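Local coordinates for flagellar protein FlgA (Thermotoga maritima, PDB 3FRN) that probably acts as a periplasmic chaperone that assists formation of the P-ring around the rod of the flagellar basal body, at residues L34-P39 with T131-N136; N77-E82 with L135-R140. All coordinates share one frame; numbering follows the deposited sequence.

Contact 1: L34-P39 with T131-N136; sequences LMILLP and TYVTLN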
loop_
_atom_site.group_PDB
_atom_site.type_symbol
_atom_site.label_atom_id
_atom_site.label_comp_id
_atom_site.label_asym_id
_atom_site.label_seq_id
_atom_site.Cartn_x
_atom_site.Cartn_y
_atom_site.Cartn_z
ATOM N N LEU A 34 12.794 -0.070 -27.222
ATOM C CA LEU A 34 12.024 0.617 -26.198
ATOM C C LEU A 34 12.176 -0.097 -24.858
ATOM O O LEU A 34 12.512 0.526 -23.851
ATOM C CB LEU A 34 10.550 0.697 -26.609
ATOM C CG LEU A 34 9.555 1.567 -25.835
ATOM C CD1 LEU A 34 9.940 3.030 -25.897
ATOM C CD2 LEU A 34 8.173 1.374 -26.412
ATOM N N MET A 35 11.920 -1.404 -24.858
ATOM C CA MET A 35 12.041 -2.235 -23.661
ATOM C C MET A 35 12.639 -3.589 -24.031
ATOM O O MET A 35 12.500 -4.042 -25.169
ATOM C CB MET A 35 10.665 -2.478 -23.012
ATOM C CG MET A 35 9.905 -1.233 -22.536
ATOM S SD MET A 35 9.925 -0.919 -20.758
ATOM C CE MET A 35 8.193 -0.607 -20.521
ATOM N N ILE A 36 13.317 -4.210 -23.067
ATOM C CA ILE A 36 13.781 -5.593 -23.181
ATOM C C ILE A 36 12.727 -6.469 -22.529
ATOM O O ILE A 36 12.538 -6.404 -21.325
ATOM C CB ILE A 36 15.142 -5.808 -22.447
ATOM C CG1 ILE A 36 16.201 -4.822 -22.951
ATOM C CG2 ILE A 36 15.633 -7.252 -22.597
ATOM C CD1 ILE A 36 16.449 -4.888 -24.444
ATOM N N LEU A 37 12.043 -7.285 -23.321
ATOM C CA LEU A 37 10.920 -8.064 -22.828
ATOM C C LEU A 37 11.364 -9.449 -22.334
ATOM O O LEU A 37 11.859 -10.255 -23.116
ATOM C CB LEU A 37 9.896 -8.202 -23.953
ATOM C CG LEU A 37 8.690 -7.270 -24.107
ATOM C CD1 LEU A 37 8.921 -5.859 -23.647
ATOM C CD2 LEU A 37 8.236 -7.302 -25.556
ATOM N N LEU A 38 11.210 -9.720 -21.035
ATOM C CA LEU A 38 11.688 -10.990 -20.456
ATOM C C LEU A 38 10.527 -11.875 -20.044
ATOM O O LEU A 38 9.466 -11.375 -19.654
ATOM C CB LEU A 38 12.640 -10.723 -19.266
ATOM C CG LEU A 38 13.969 -10.015 -19.530
ATOM C CD1 LEU A 38 14.647 -9.656 -18.222
ATOM C CD2 LEU A 38 14.934 -10.869 -20.379
ATOM N N PRO A 39 10.703 -13.207 -20.140
ATOM C CA PRO A 39 9.522 -14.029 -20.034
ATOM C C PRO A 39 8.877 -13.940 -18.647
ATOM O O PRO A 39 9.580 -13.904 -17.635
ATOM C CB PRO A 39 10.060 -15.449 -20.280
ATOM C CG PRO A 39 11.507 -15.359 -19.874
ATOM C CD PRO A 39 11.925 -14.009 -20.313
ATOM N N THR A 131 25.238 -11.496 -21.000
ATOM C CA THR A 131 24.947 -10.059 -20.909
ATOM C C THR A 131 24.277 -9.665 -19.578
ATOM O O THR A 131 24.202 -10.474 -18.645
ATOM C CB THR A 131 24.085 -9.594 -22.126
ATOM O OG1 THR A 131 24.081 -8.172 -22.209
ATOM C CG2 THR A 131 22.653 -10.085 -22.012
ATOM N N TYR A 132 23.792 -8.424 -19.507
ATOM C CA TYR A 132 23.184 -7.865 -18.302
ATOM C C TYR A 132 21.854 -7.177 -18.634
ATOM O O TYR A 132 21.753 -6.490 -19.652
ATOM C CB TYR A 132 24.150 -6.847 -17.662
ATOM C CG TYR A 132 24.122 -5.480 -18.329
ATOM C CD1 TYR A 132 23.371 -4.431 -17.792
ATOM C CD2 TYR A 132 24.812 -5.249 -19.522
ATOM C CE1 TYR A 132 23.323 -3.188 -18.414
ATOM C CE2 TYR A 132 24.768 -4.009 -20.152
ATOM C CZ TYR A 132 24.029 -2.980 -19.591
ATOM O OH TYR A 132 23.985 -1.748 -20.211
ATOM N N VAL A 133 20.832 -7.373 -17.795
ATOM C CA VAL A 133 19.609 -6.557 -17.860
ATOM C C VAL A 133 19.291 -5.883 -16.511
ATOM O O VAL A 133 19.244 -6.548 -15.481
ATOM C CB VAL A 133 18.380 -7.385 -18.320
ATOM C CG1 VAL A 133 17.166 -6.493 -18.553
ATOM C CG2 VAL A 133 18.693 -8.166 -19.577
ATOM N N THR A 134 19.096 -4.562 -16.523
ATOM C CA THR A 134 18.508 -3.847 -15.376
ATOM C C THR A 134 17.017 -3.521 -15.653
ATOM O O THR A 134 16.672 -2.918 -16.679
ATOM C CB THR A 134 19.308 -2.579 -15.014
ATOM O OG1 THR A 134 20.710 -2.849 -15.150
ATOM C CG2 THR A 134 19.026 -2.106 -13.558
ATOM N N LEU A 135 16.135 -3.966 -14.761
ATOM C CA LEU A 135 14.718 -3.622 -14.853
ATOM C C LEU A 135 14.406 -2.686 -13.709
ATOM O O LEU A 135 14.652 -3.029 -12.547
ATOM C CB LEU A 135 13.821 -4.843 -14.684
ATOM C CG LEU A 135 14.148 -6.202 -15.289
ATOM C CD1 LEU A 135 13.339 -7.243 -14.547
ATOM C CD2 LEU A 135 13.802 -6.221 -16.755
ATOM N N ASN A 136 13.874 -1.508 -14.033
ATOM C CA ASN A 136 13.346 -0.616 -13.010
ATOM C C ASN A 136 11.885 -0.989 -12.825
ATOM O O ASN A 136 11.090 -0.957 -13.775
ATOM C CB ASN A 136 13.545 0.858 -13.378
ATOM C CG ASN A 136 15.000 1.296 -13.269
ATOM O OD1 ASN A 136 15.295 2.488 -13.176
ATOM N ND2 ASN A 136 15.915 0.336 -13.276
#
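L38 carries CG anti to its carbonyl carbon (chi1 -64°) and extends its chain (chi2 171°), while V133 sets CG1 anti to the backbone N (chi1 -173°), and these turns bring two methyl groups together across the join between the N-terminal domain-like part of FlgA and its HotDog-like part. V133 and L135 lie two residues apart on strand 132-148 of the antiparallel HotDog-like sheet and send their side chains to the same face. L38 follows directly on the short strand 35-37, which pairs with strand 16-18 in a separate two-stranded sheet. The two backbones do not pair: I36 and V133, the nearest residues, have their CA atoms 8.0 Å apart, and the gap is bridged by hydrocarbon alone. L38 and V133 meet tip to tip, with L38 CD1 4.1 Å from V133 CG1. L135 comes obliquely to the same leucine methyl with its CD2 branch. Beside them I36 CG2 approaches V133 CG1 more loosely, at 4.4 Å, a contact made doubtful by a second conformer of the isoleucine. L126 of the neighbouring strand 121-127 also touches L38. Polar anchors flank this apolar patch: the Y43 hydroxyl is hydrogen-bonded to both I36 O and L38 N, and T99 OG1 of strand 93-101 to I36 N, which ties the N-terminal strand to the HotDog-like sheet as well. The methyls close into a compact triangle, L38 CD1 lying 3.8 Å from L135 CD2, which is itself 3.8 Å from V133 CG1.

Contact 2: N77-E82 with L135-R140; sequences NAVFEE and LNMLLR
Helix 74-87 passes over one face of strand 132-148 at a full side-chain layer's distance, the nearest CA atoms, of V79 and L135, being 10.1 Å apart. Within the helix E81 N is hydrogen-bonded to N77 O at 2.9 Å, and the next bond, E82 N to A78 O, is weak. V79 and M137 carry the contact. They cross obliquely, V79 CG1 resting 4.0 Å from M137 SD. M137 first reaches out from the strand with an extended chi2, then bends at chi3 (78°), which swings its methyl aside toward F80. In the HotDog fold a curved antiparallel sheet wraps round a long helix, here 74-87, and V79 is one of the helix residues turned to the sheet, touching V124 and L126 of strand 121-127 as well. M137 also touches V124, along with A94 of strand 93-101, and so spans the two strands on either side of its own. F80 adds a looser, oblique approach, its CE1 lying 4.5 Å from M137 CE. The F80 ring meets that of F92 with the planes almost parallel, about 5° apart, and forms a cation-pi interaction with K76.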
loop_
_atom_site.group_PDB
_atom_site.type_symbol
_atom_site.label_atom_id
_atom_site.label_comp_id
_atom_site.label_asym_id
_atom_site.label_seq_id
_atom_site.Cartn_x
_atom_site.Cartn_y
_atom_site.Cartn_z
ATOM N N ASN A 77 9.408 -15.481 -10.598
ATOM C CA ASN A 77 9.442 -15.982 -9.228
ATOM C C ASN A 77 10.732 -15.587 -8.520
ATOM O O ASN A 77 10.698 -15.090 -7.399
ATOM C CB ASN A 77 9.288 -17.508 -9.190
ATOM C CG ASN A 77 7.841 -17.974 -9.336
ATOM O OD1 ASN A 77 7.528 -19.121 -9.030
ATOM N ND2 ASN A 77 6.964 -17.098 -9.803
ATOM N N ALA A 78 11.865 -15.793 -9.186
ATOM C CA ALA A 78 13.165 -15.521 -8.578
ATOM C C ALA A 78 13.400 -14.019 -8.402
ATOM O O ALA A 78 14.038 -13.581 -7.440
ATOM C CB ALA A 78 14.281 -16.163 -9.390
ATOM N N VAL A 79 12.862 -13.240 -9.330
ATOM C CA VAL A 79 12.879 -11.783 -9.237
ATOM C C VAL A 79 11.973 -11.307 -8.084
ATOM O O VAL A 79 12.433 -10.572 -7.209
ATOM C CB VAL A 79 12.548 -11.118 -10.605
ATOM C CG1 VAL A 79 12.187 -9.628 -10.459
ATOM C CG2 VAL A 79 13.722 -11.289 -11.558
ATOM N N PHE A 80 10.721 -11.769 -8.058
ATOM C CA PHE A 80 9.763 -11.406 -7.003
ATOM C C PHE A 80 10.205 -11.797 -5.590
ATOM O O PHE A 80 10.025 -11.020 -4.638
ATOM C CB PHE A 80 8.371 -11.980 -7.299
ATOM C CG PHE A 80 7.503 -11.079 -8.157
ATOM C CD1 PHE A 80 7.881 -10.743 -9.455
ATOM C CD2 PHE A 80 6.302 -10.582 -7.666
ATOM C CE1 PHE A 80 7.085 -9.920 -10.248
ATOM C CE2 PHE A 80 5.501 -9.758 -8.451
ATOM C CZ PHE A 80 5.895 -9.431 -9.748
ATOM N N GLU A 81 10.764 -13.000 -5.450
ATOM C CA GLU A 81 11.341 -13.419 -4.178
ATOM C C GLU A 81 12.416 -12.437 -3.712
ATOM O O GLU A 81 12.472 -12.081 -2.534
ATOM C CB GLU A 81 11.904 -14.846 -4.263
ATOM C CG GLU A 81 10.848 -15.945 -4.151
ATOM C CD GLU A 81 11.429 -17.352 -4.292
ATOM O OE1 GLU A 81 12.404 -17.540 -5.058
ATOM O OE2 GLU A 81 10.903 -18.277 -3.635
ATOM N N GLU A 82 13.247 -11.994 -4.650
ATOM C CA GLU A 82 14.333 -11.059 -4.371
ATOM C C GLU A 82 13.847 -9.653 -4.010
ATOM O O GLU A 82 14.358 -9.052 -3.056
ATOM C CB GLU A 82 15.320 -11.017 -5.547
ATOM C CG GLU A 82 16.573 -10.166 -5.330
ATOM C CD GLU A 82 17.350 -10.532 -4.087
ATOM O OE1 GLU A 82 17.506 -11.746 -3.819
ATOM O OE2 GLU A 82 17.810 -9.599 -3.385
ATOM N N LEU A 135 16.135 -3.966 -14.761
ATOM C CA LEU A 135 14.718 -3.622 -14.853
ATOM C C LEU A 135 14.406 -2.686 -13.709
ATOM O O LEU A 135 14.652 -3.029 -12.547
ATOM C CB LEU A 135 13.821 -4.843 -14.684
ATOM C CG LEU A 135 14.148 -6.202 -15.289
ATOM C CD1 LEU A 135 13.339 -7.243 -14.547
ATOM C CD2 LEU A 135 13.802 -6.221 -16.755
ATOM N N ASN A 136 13.874 -1.508 -14.033
ATOM C CA ASN A 136 13.346 -0.616 -13.010
ATOM C C ASN A 136 11.885 -0.989 -12.825
ATOM O O ASN A 136 11.090 -0.957 -13.775
ATOM C CB ASN A 136 13.545 0.858 -13.378
ATOM C CG ASN A 136 15.000 1.296 -13.269
ATOM O OD1 ASN A 136 15.295 2.488 -13.176
ATOM N ND2 ASN A 136 15.915 0.336 -13.276
ATOM N N MET A 137 11.557 -1.419 -11.611
ATOM C CA MET A 137 10.247 -1.991 -11.346
ATOM C C MET A 137 9.455 -1.159 -10.325
ATOM O O MET A 137 9.944 -0.855 -9.236
ATOM C CB MET A 137 10.378 -3.477 -10.944
ATOM C CG MET A 137 10.941 -4.387 -12.095
ATOM S SD MET A 137 10.795 -6.180 -11.878
ATOM C CE MET A 137 9.086 -6.460 -12.272
ATOM N N LEU A 138 8.246 -0.763 -10.717
ATOM C CA LEU A 138 7.331 -0.045 -9.841
ATOM C C LEU A 138 6.489 -1.052 -9.068
ATOM O O LEU A 138 5.873 -1.949 -9.652
ATOM C CB LEU A 138 6.440 0.905 -10.647
ATOM C CG LEU A 138 5.403 1.804 -9.959
ATOM C CD1 LEU A 138 6.021 2.971 -9.199
ATOM C CD2 LEU A 138 4.453 2.326 -11.010
ATOM N N LEU A 139 6.486 -0.895 -7.750
ATOM C CA LEU A 139 5.763 -1.783 -6.863
ATOM C C LEU A 139 4.386 -1.219 -6.519
ATOM O O LEU A 139 4.253 -0.044 -6.187
ATOM C CB LEU A 139 6.571 -2.013 -5.581
ATOM C CG LEU A 139 7.537 -3.198 -5.500
ATOM C CD1 LEU A 139 8.655 -3.105 -6.531
ATOM C CD2 LEU A 139 8.106 -3.305 -4.095
ATOM N N ARG A 140 3.372 -2.076 -6.597
ATOM C CA ARG A 140 1.995 -1.716 -6.261
ATOM C C ARG A 140 1.374 -2.769 -5.362
ATOM O O ARG A 140 1.549 -3.966 -5.586
ATOM C CB ARG A 140 1.133 -1.628 -7.522
ATOM C CG ARG A 140 1.302 -0.367 -8.337
ATOM C CD ARG A 140 0.351 -0.371 -9.526
ATOM N NE ARG A 140 0.378 0.889 -10.268
ATOM C CZ ARG A 140 -0.183 1.073 -11.461
ATOM N NH1 ARG A 140 -0.821 0.075 -12.066
ATOM N NH2 ARG A 140 -0.105 2.256 -12.057
#

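Contacts 1 and 2 use successive parts of strand 132-148 and have centres about 12 Å apart. V133, L135 and M137 lie at alternate positions, so one face of the strand first receives L38 from the N-terminal part and then V79 and F80 from helix 74-87. L135 bridges the two: its CD2 branch serves contact 1, while its CD1 lies 3.8 Å from M137 SD and 4.9 Å from V79 CG1. The side chains of 34-39 and 77-82 thus join one continuous apolar layer without touching each other. Contact 1 joins the N-terminal part to the HotDog-like part; contact 2 lies within the latter.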